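Local coordinates for molybdate-binding protein MolA (PDB 3PSH) that binds molybdate or tungstate, but not sulfate or phosphate, in the periplasm and serves the MolBC transporter for low-affinity molybdate import, at residues I3-D6 and R10-T13; L29-Q34 and Q142-I147; W292-K295 and R301-D304. All coordinates share one frame; numbering follows the deposited sequence.

How the contacts relate
From the N terminus the chain first closes contact 1, a hairpin in which strand 2-5 pairs with strand 11-14 across a three-residue turn. Contact 2 then joins helix 26-34 to helix 132-151, closing a loop of 107 residues that holds the remaining strands of the N-terminal parallel sheet. Contact 3 closes a short loop, holding the connection from helix 283-297 to helix 307-319 against the helix it leaves. The three follow in series, neither nested nor crossed. Contacts 1 and 2 touch where Leu-146 of helix 132-151 packs on Ile-4 and Asp-6 of the hairpin. Contact 3 stands apart, its centre about 41 Å from that of contact 1, on the opposite side of the chain's centre.

Contact 1 of 3, residues I3-D6 and R10-T13; sequences IITD and RKVT
Ile-4 and Val-12 join the two strands of the hairpin as an antiparallel hydrogen-bonded pair, and their side chains form its tightly packed side. Ile-4 N reaches Val-12 O at 2.8 Å and Val-12 N returns to Ile-4 O at 2.9 Å, both nearly straight. The two side chains lie alongside each other and point the same way; CD1 of Ile-4 rests 3.9 Å from Val-12 CB. The CG1 branch of Ile-4 stands between its backbone N and carbonyl carbon (chi1 64°), and carries CD1 over towards the partner strand.

Near the turn, Asp-6 holds Arg-10 by backbone and side chain together. Asp-6 N donates to Arg-10 O, while Arg-10 N meets Asp-6 OD1 at 3.0 Å from above the carboxylate plane. A salt bridge joins Asp-6 OD2 to Arg-10 NH1 at 2.9 Å, with the oxygen in the guanidinium plane. Leu-8 N also binds OD1, tying the carboxylate to the turn.

The other face is more open to solvent and carries Ile-3, Thr-5, Lys-11 and Thr-13. There Lys-11 bends at chi2 (-67°), and its NZ donates to Thr-5 OG1 at 2.7 Å.

On the packed side, Ile-4 lies against Leu-146 and Glu-149 of helix 132-151. Val-12 touches Pro-108, and edge strand 109-112 receives the ion pair, Val-109 O accepting from Arg-10 NH1 and Ala-111 N donating to Asp-6 OD2.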
loop_
_atom_site.group_PDB
_atom_site.type_symbol
_atom_site.label_atom_id
_atom_site.label_comp_id
_atom_site.label_asym_id
_atom_site.label_seq_id
_atom_site.Cartn_x
_atom_site.Cartn_y
_atom_site.Cartn_z
ATOM N N ILE A 3 -6.908 -0.063 -26.225
ATOM C CA ILE A 3 -7.432 -1.140 -25.356
ATOM C C ILE A 3 -6.363 -1.596 -24.375
ATOM O O ILE A 3 -5.213 -1.849 -24.736
ATOM C CB ILE A 3 -7.955 -2.327 -26.223
ATOM C CG1 ILE A 3 -9.091 -1.864 -27.150
ATOM C CG2 ILE A 3 -8.463 -3.424 -25.420
ATOM C CD1 ILE A 3 -9.336 -2.902 -28.266
ATOM N N ILE A 4 -6.769 -1.656 -23.093
ATOM C CA ILE A 4 -5.849 -2.194 -22.074
ATOM C C ILE A 4 -6.469 -3.390 -21.412
ATOM O O ILE A 4 -7.625 -3.604 -21.567
ATOM C CB ILE A 4 -5.400 -1.100 -21.020
ATOM C CG1 ILE A 4 -6.616 -0.574 -20.191
ATOM C CG2 ILE A 4 -4.584 0.001 -21.704
ATOM C CD1 ILE A 4 -7.036 -1.433 -18.947
ATOM N N THR A 5 -5.650 -4.175 -20.678
ATOM C CA THR A 5 -6.166 -5.248 -19.820
ATOM C C THR A 5 -5.874 -4.833 -18.380
ATOM O O THR A 5 -4.755 -4.522 -17.997
ATOM C CB THR A 5 -5.547 -6.609 -20.100
ATOM O OG1 THR A 5 -5.760 -6.897 -21.498
ATOM C CG2 THR A 5 -6.153 -7.703 -19.269
ATOM N N ASP A 6 -6.937 -4.741 -17.651
ATOM C CA ASP A 6 -6.797 -4.305 -16.208
ATOM C C ASP A 6 -6.526 -5.554 -15.319
ATOM O O ASP A 6 -6.494 -6.702 -15.780
ATOM C CB ASP A 6 -8.025 -3.477 -15.769
ATOM C CG ASP A 6 -9.234 -4.305 -15.364
ATOM O OD1 ASP A 6 -9.216 -5.588 -15.334
ATOM O OD2 ASP A 6 -10.251 -3.657 -15.018
ATOM N N ARG A 10 -9.972 -7.657 -17.302
ATOM C CA ARG A 10 -10.981 -7.021 -18.151
ATOM C C ARG A 10 -10.322 -6.257 -19.262
ATOM O O ARG A 10 -9.378 -5.477 -19.037
ATOM C CB ARG A 10 -11.830 -6.076 -17.321
ATOM C CG ARG A 10 -12.603 -6.822 -16.230
ATOM C CD ARG A 10 -13.138 -5.815 -15.175
ATOM N NE ARG A 10 -14.207 -4.951 -15.745
ATOM C CZ ARG A 10 -14.057 -3.652 -16.057
ATOM N NH1 ARG A 10 -12.886 -3.041 -15.965
ATOM N NH2 ARG A 10 -15.139 -3.019 -16.558
ATOM N N LYS A 11 -10.812 -6.459 -20.498
ATOM C CA LYS A 11 -10.329 -5.627 -21.623
ATOM C C LYS A 11 -11.166 -4.326 -21.556
ATOM O O LYS A 11 -12.467 -4.393 -21.582
ATOM C CB LYS A 11 -10.642 -6.243 -22.972
ATOM C CG LYS A 11 -9.977 -7.611 -23.118
ATOM C CD LYS A 11 -8.417 -7.546 -23.171
ATOM C CE LYS A 11 -7.839 -8.995 -23.263
ATOM N NZ LYS A 11 -6.370 -9.091 -22.941
ATOM N N VAL A 12 -10.465 -3.192 -21.561
ATOM C CA VAL A 12 -11.092 -1.878 -21.402
ATOM C C VAL A 12 -10.607 -0.938 -22.508
ATOM O O VAL A 12 -9.387 -0.695 -22.747
ATOM C CB VAL A 12 -10.737 -1.170 -20.019
ATOM C CG1 VAL A 12 -11.503 0.130 -19.803
ATOM C CG2 VAL A 12 -10.995 -2.086 -18.877
ATOM N N THR A 13 -11.612 -0.349 -23.115
ATOM C CA THR A 13 -11.288 0.690 -24.157
ATOM C C THR A 13 -11.305 2.060 -23.576
ATOM O O THR A 13 -12.309 2.436 -22.905
ATOM C CB THR A 13 -12.286 0.605 -25.355
ATOM O OG1 THR A 13 -12.251 -0.729 -25.881
ATOM C CG2 THR A 13 -11.843 1.529 -26.444
#

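Contact 2 of 3, residues L29-Q34 and Q142-I147; sequences LNIAVQ and QGIELI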
loop_
_atom_site.group_PDB
_atom_site.type_symbol
_atom_site.label_atom_id
_atom_site.label_comp_id
_atom_site.label_asym_id
_atom_site.label_seq_id
_atom_site.Cartn_x
_atom_site.Cartn_y
_atom_site.Cartn_z
ATOM N N LEU A 29 -3.959 6.220 -6.332
ATOM C CA LEU A 29 -3.764 7.647 -6.176
ATOM C C LEU A 29 -2.291 7.928 -5.849
ATOM O O LEU A 29 -1.721 8.811 -6.430
ATOM C CB LEU A 29 -4.761 8.219 -5.106
ATOM C CG LEU A 29 -4.725 9.745 -4.894
ATOM C CD1 LEU A 29 -4.755 10.492 -6.307
ATOM C CD2 LEU A 29 -5.962 10.060 -4.072
ATOM N N ASN A 30 -1.705 7.184 -4.893
ATOM C CA ASN A 30 -0.338 7.458 -4.432
ATOM C C ASN A 30 0.597 7.163 -5.637
ATOM O O ASN A 30 1.522 7.890 -5.849
ATOM C CB ASN A 30 -0.069 6.529 -3.220
ATOM C CG ASN A 30 1.352 6.664 -2.703
ATOM O OD1 ASN A 30 1.937 7.781 -2.726
ATOM N ND2 ASN A 30 1.882 5.553 -2.196
ATOM N N ILE A 31 0.340 6.086 -6.355
ATOM C CA ILE A 31 1.137 5.842 -7.614
ATOM C C ILE A 31 1.054 7.023 -8.577
ATOM O O ILE A 31 2.090 7.474 -9.100
ATOM C CB ILE A 31 0.827 4.438 -8.232
ATOM C CG1 ILE A 31 1.263 3.287 -7.274
ATOM C CG2 ILE A 31 1.410 4.366 -9.740
ATOM C CD1 ILE A 31 0.666 1.976 -7.587
ATOM N N ALA A 32 -0.170 7.482 -8.842
ATOM C CA ALA A 32 -0.355 8.591 -9.803
ATOM C C ALA A 32 0.359 9.827 -9.339
ATOM O O ALA A 32 0.920 10.572 -10.201
ATOM C CB ALA A 32 -1.847 8.957 -10.001
ATOM N N VAL A 33 0.394 10.060 -8.009
ATOM C CA VAL A 33 1.103 11.219 -7.517
ATOM C C VAL A 33 2.584 11.025 -7.876
ATOM O O VAL A 33 3.318 11.976 -8.258
ATOM C CB VAL A 33 0.872 11.385 -5.957
ATOM C CG1 VAL A 33 1.918 12.364 -5.347
ATOM C CG2 VAL A 33 -0.568 11.811 -5.682
ATOM N N GLN A 34 3.059 9.800 -7.724
ATOM C CA GLN A 34 4.502 9.567 -7.959
ATOM C C GLN A 34 4.872 9.507 -9.440
ATOM O O GLN A 34 6.033 9.377 -9.832
ATOM C CB GLN A 34 5.039 8.318 -7.229
ATOM C CG GLN A 34 4.870 8.499 -5.685
ATOM C CD GLN A 34 5.306 7.213 -4.965
ATOM O OE1 GLN A 34 6.499 6.834 -5.038
ATOM N NE2 GLN A 34 4.335 6.505 -4.344
ATOM N N GLN A 142 3.279 -4.651 -12.717
ATOM C CA GLN A 142 2.193 -4.650 -13.799
ATOM C C GLN A 142 1.230 -3.458 -13.539
ATOM O O GLN A 142 0.783 -2.736 -14.451
ATOM C CB GLN A 142 1.461 -5.974 -13.790
ATOM C CG GLN A 142 0.207 -5.999 -14.585
ATOM C CD GLN A 142 -0.528 -7.302 -14.418
ATOM O OE1 GLN A 142 -1.295 -7.427 -13.515
ATOM N NE2 GLN A 142 -0.365 -8.258 -15.388
ATOM N N GLY A 143 0.925 -3.241 -12.229
ATOM C CA GLY A 143 0.050 -2.134 -11.884
ATOM C C GLY A 143 0.581 -0.754 -12.169
ATOM O O GLY A 143 -0.105 0.128 -12.665
ATOM N N ILE A 144 1.817 -0.546 -11.718
ATOM C CA ILE A 144 2.465 0.716 -12.015
ATOM C C ILE A 144 2.499 0.905 -13.563
ATOM O O ILE A 144 2.233 2.035 -14.055
ATOM C CB ILE A 144 3.920 0.814 -11.364
ATOM C CG1 ILE A 144 3.822 0.910 -9.823
ATOM C CG2 ILE A 144 4.617 2.107 -11.901
ATOM C CD1 ILE A 144 5.260 0.872 -9.200
ATOM N N GLU A 145 2.920 -0.175 -14.221
ATOM C CA GLU A 145 2.959 -0.049 -15.737
ATOM C C GLU A 145 1.649 0.350 -16.327
ATOM O O GLU A 145 1.595 1.208 -17.286
ATOM C CB GLU A 145 3.583 -1.260 -16.413
ATOM C CG GLU A 145 5.057 -1.459 -15.981
ATOM C CD GLU A 145 5.589 -2.846 -16.348
ATOM O OE1 GLU A 145 4.773 -3.729 -16.667
ATOM O OE2 GLU A 145 6.804 -3.039 -16.230
ATOM N N LEU A 146 0.591 -0.242 -15.800
ATOM C CA LEU A 146 -0.826 0.029 -16.351
ATOM C C LEU A 146 -1.243 1.469 -16.047
ATOM O O LEU A 146 -1.722 2.155 -16.915
ATOM C CB LEU A 146 -1.823 -0.986 -15.795
ATOM C CG LEU A 146 -3.319 -0.655 -16.055
ATOM C CD1 LEU A 146 -3.536 -0.749 -17.660
ATOM C CD2 LEU A 146 -4.206 -1.818 -15.356
ATOM N N ILE A 147 -1.049 1.928 -14.796
ATOM C CA ILE A 147 -1.470 3.293 -14.426
ATOM C C ILE A 147 -0.621 4.266 -15.276
ATOM O O ILE A 147 -1.148 5.269 -15.776
ATOM C CB ILE A 147 -1.251 3.504 -12.900
ATOM C CG1 ILE A 147 -2.102 2.475 -12.153
ATOM C CG2 ILE A 147 -1.507 4.966 -12.521
ATOM C CD1 ILE A 147 -1.771 2.237 -10.631
#
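A small, wholly apolar helix-to-helix contact is made here by Ile-31 on one side and Ile-144 with Ile-147 on the other. It lies inside the N-terminal lobe of a periplasmic binding protein of the Fe/B12 family, between helix 26-34, which follows the first strand of the lobe's parallel sheet, and helix 132-151. All three isoleucines are buried.

The CD1 methyl of Ile-31 reaches both partners. It is 3.9 Å from Ile-147 CD1 and 4.0 Å from Ile-144 CG1, and so meets two side chains one helical turn apart. With chi1 at -64°, the CG1 branch of Ile-31 lies anti to its carbonyl carbon and carries CD1 across to the second helix. Its other branch is used as well: CG2 comes within 3.9 Å of Ile-147 CD1 and 4.1 Å of Ile-147 CG2. Ile-31 and Ile-147 cross at about a right angle, each bringing both its branches to the pair, whereas Ile-144 comes nearest through its CG1.

The contact lies behind the molybdate site rather than in it: the side chain of Ile-31 is about 10 Å from the ion and about 5 Å from that of Gln-27, a molybdate-binding residue at the start of the same helix.

Ile-147 continues onto Ile-112 of strand 109-112, Ile-144 packs against Leu-160 and Val-161 of helix 154-165, and Ile-31 also touches Met-282 in the loop before helix 283-297.

Contact 3 of 3, residues W292-K295 and R301-D304; sequences WLAK and RFQD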
loop_
_atom_site.group_PDB
_atom_site.type_symbol
_atom_site.label_atom_id
_atom_site.label_comp_id
_atom_site.label_asym_id
_atom_site.label_seq_id
_atom_site.Cartn_x
_atom_site.Cartn_y
_atom_site.Cartn_z
ATOM N N TRP A 292 14.207 0.644 5.986
ATOM C CA TRP A 292 13.975 1.098 7.372
ATOM C C TRP A 292 13.767 -0.015 8.383
ATOM O O TRP A 292 14.417 0.001 9.492
ATOM C CB TRP A 292 12.793 2.069 7.411
ATOM C CG TRP A 292 12.554 2.596 8.835
ATOM C CD1 TRP A 292 13.078 3.728 9.364
ATOM C CD2 TRP A 292 11.639 2.081 9.796
ATOM N NE1 TRP A 292 12.627 3.923 10.648
ATOM C CE2 TRP A 292 11.732 2.914 10.956
ATOM C CE3 TRP A 292 10.789 0.924 9.836
ATOM C CZ2 TRP A 292 10.986 2.625 12.137
ATOM C CZ3 TRP A 292 10.057 0.620 11.051
ATOM C CH2 TRP A 292 10.164 1.505 12.166
ATOM N N LEU A 293 12.893 -0.999 8.042
ATOM C CA LEU A 293 12.583 -1.999 9.042
ATOM C C LEU A 293 13.857 -2.891 9.244
ATOM O O LEU A 293 14.154 -3.322 10.386
ATOM C CB LEU A 293 11.364 -2.858 8.589
ATOM C CG LEU A 293 10.914 -3.946 9.547
ATOM C CD1 LEU A 293 10.518 -3.365 10.921
ATOM C CD2 LEU A 293 9.705 -4.651 8.880
ATOM N N ALA A 294 14.573 -3.174 8.140
ATOM C CA ALA A 294 15.787 -4.037 8.238
ATOM C C ALA A 294 16.767 -3.320 9.162
ATOM O O ALA A 294 17.349 -3.959 10.036
ATOM C CB ALA A 294 16.402 -4.263 6.894
ATOM N N LYS A 295 16.959 -1.991 8.999
ATOM C CA LYS A 295 17.951 -1.271 9.782
ATOM C C LYS A 295 17.512 -1.157 11.244
ATOM O O LYS A 295 18.355 -1.069 12.173
ATOM C CB LYS A 295 18.209 0.170 9.240
ATOM C CG LYS A 295 18.840 0.343 7.966
ATOM C CD LYS A 295 19.143 1.884 7.640
ATOM C CE LYS A 295 20.001 2.755 8.675
ATOM N NZ LYS A 295 21.483 2.487 8.559
ATOM N N ARG A 301 23.990 -4.458 10.822
ATOM C CA ARG A 301 24.274 -5.028 9.479
ATOM C C ARG A 301 24.125 -3.989 8.402
ATOM O O ARG A 301 24.408 -4.325 7.237
ATOM C CB ARG A 301 23.406 -6.222 9.070
ATOM C CG ARG A 301 23.530 -7.429 9.965
ATOM C CD ARG A 301 22.499 -8.572 9.547
ATOM N NE ARG A 301 22.708 -9.688 10.464
ATOM C CZ ARG A 301 22.649 -10.979 10.086
ATOM N NH1 ARG A 301 22.419 -11.281 8.834
ATOM N NH2 ARG A 301 22.895 -12.005 10.919
ATOM N N PHE A 302 23.719 -2.742 8.790
ATOM C CA PHE A 302 23.368 -1.730 7.818
ATOM C C PHE A 302 23.996 -0.347 8.087
ATOM O O PHE A 302 23.455 0.651 7.680
ATOM C CB PHE A 302 21.814 -1.632 7.689
ATOM C CG PHE A 302 21.220 -2.877 7.106
ATOM C CD1 PHE A 302 21.325 -3.156 5.711
ATOM C CD2 PHE A 302 20.593 -3.827 7.972
ATOM C CE1 PHE A 302 20.752 -4.381 5.172
ATOM C CE2 PHE A 302 20.017 -5.051 7.435
ATOM C CZ PHE A 302 20.105 -5.309 5.995
ATOM N N GLN A 303 25.100 -0.291 8.837
ATOM C CA GLN A 303 25.635 1.033 9.194
ATOM C C GLN A 303 26.134 1.879 8.082
ATOM O O GLN A 303 26.084 3.108 8.177
ATOM C CB GLN A 303 26.726 0.796 10.303
ATOM C CG GLN A 303 26.178 0.316 11.676
ATOM C CD GLN A 303 25.292 1.299 12.398
ATOM O OE1 GLN A 303 25.387 2.529 12.209
ATOM N NE2 GLN A 303 24.539 0.801 13.328
ATOM N N ASP A 304 26.515 1.218 6.990
ATOM C CA ASP A 304 26.923 1.853 5.756
ATOM C C ASP A 304 25.752 2.338 4.925
ATOM O O ASP A 304 25.983 2.964 3.889
ATOM C CB ASP A 304 27.722 0.953 4.747
ATOM C CG ASP A 304 27.001 -0.369 4.424
ATOM O OD1 ASP A 304 26.477 -0.954 5.430
ATOM O OD2 ASP A 304 27.060 -0.883 3.292
#
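Lys-295 NZ is gripped by two backbone carbonyls of the loop that follows its helix. Within the contact it donates to Phe-302 O at 2.8 Å; the second acceptor is Val-305 O, a little further along. The amine approaches Phe-302 O from above the carbonyl plane, 42° out of it. Bends at chi3 and chi4 (55° and 79°) curl the end of the lysine chain over to the loop.

The aliphatic part of the same side chain is used too. Lys-295 CG packs against Phe-302 CB at 3.6 Å and approaches CG of the ring obliquely at 4.1 Å, the two side chains passing at a slant.

Both segments belong to the C-terminal lobe, where the chain leaves helix 283-297 and turns back into helix 307-319. Phe-302 is buried, and its ring reaches the helix beside Ala-294, whose CB sits 3.7 Å from CE2 and 4.0 Å from CZ of the phenylalanine, while CD2 of the ring lies 3.8 Å from Ala-294 O.

Helix 168-175 also borders the aromatic group: Leu-171 touches both Ala-294 and Phe-302, and Arg-174 touches the Phe-302 side chain and forms a salt bridge with Asp-304.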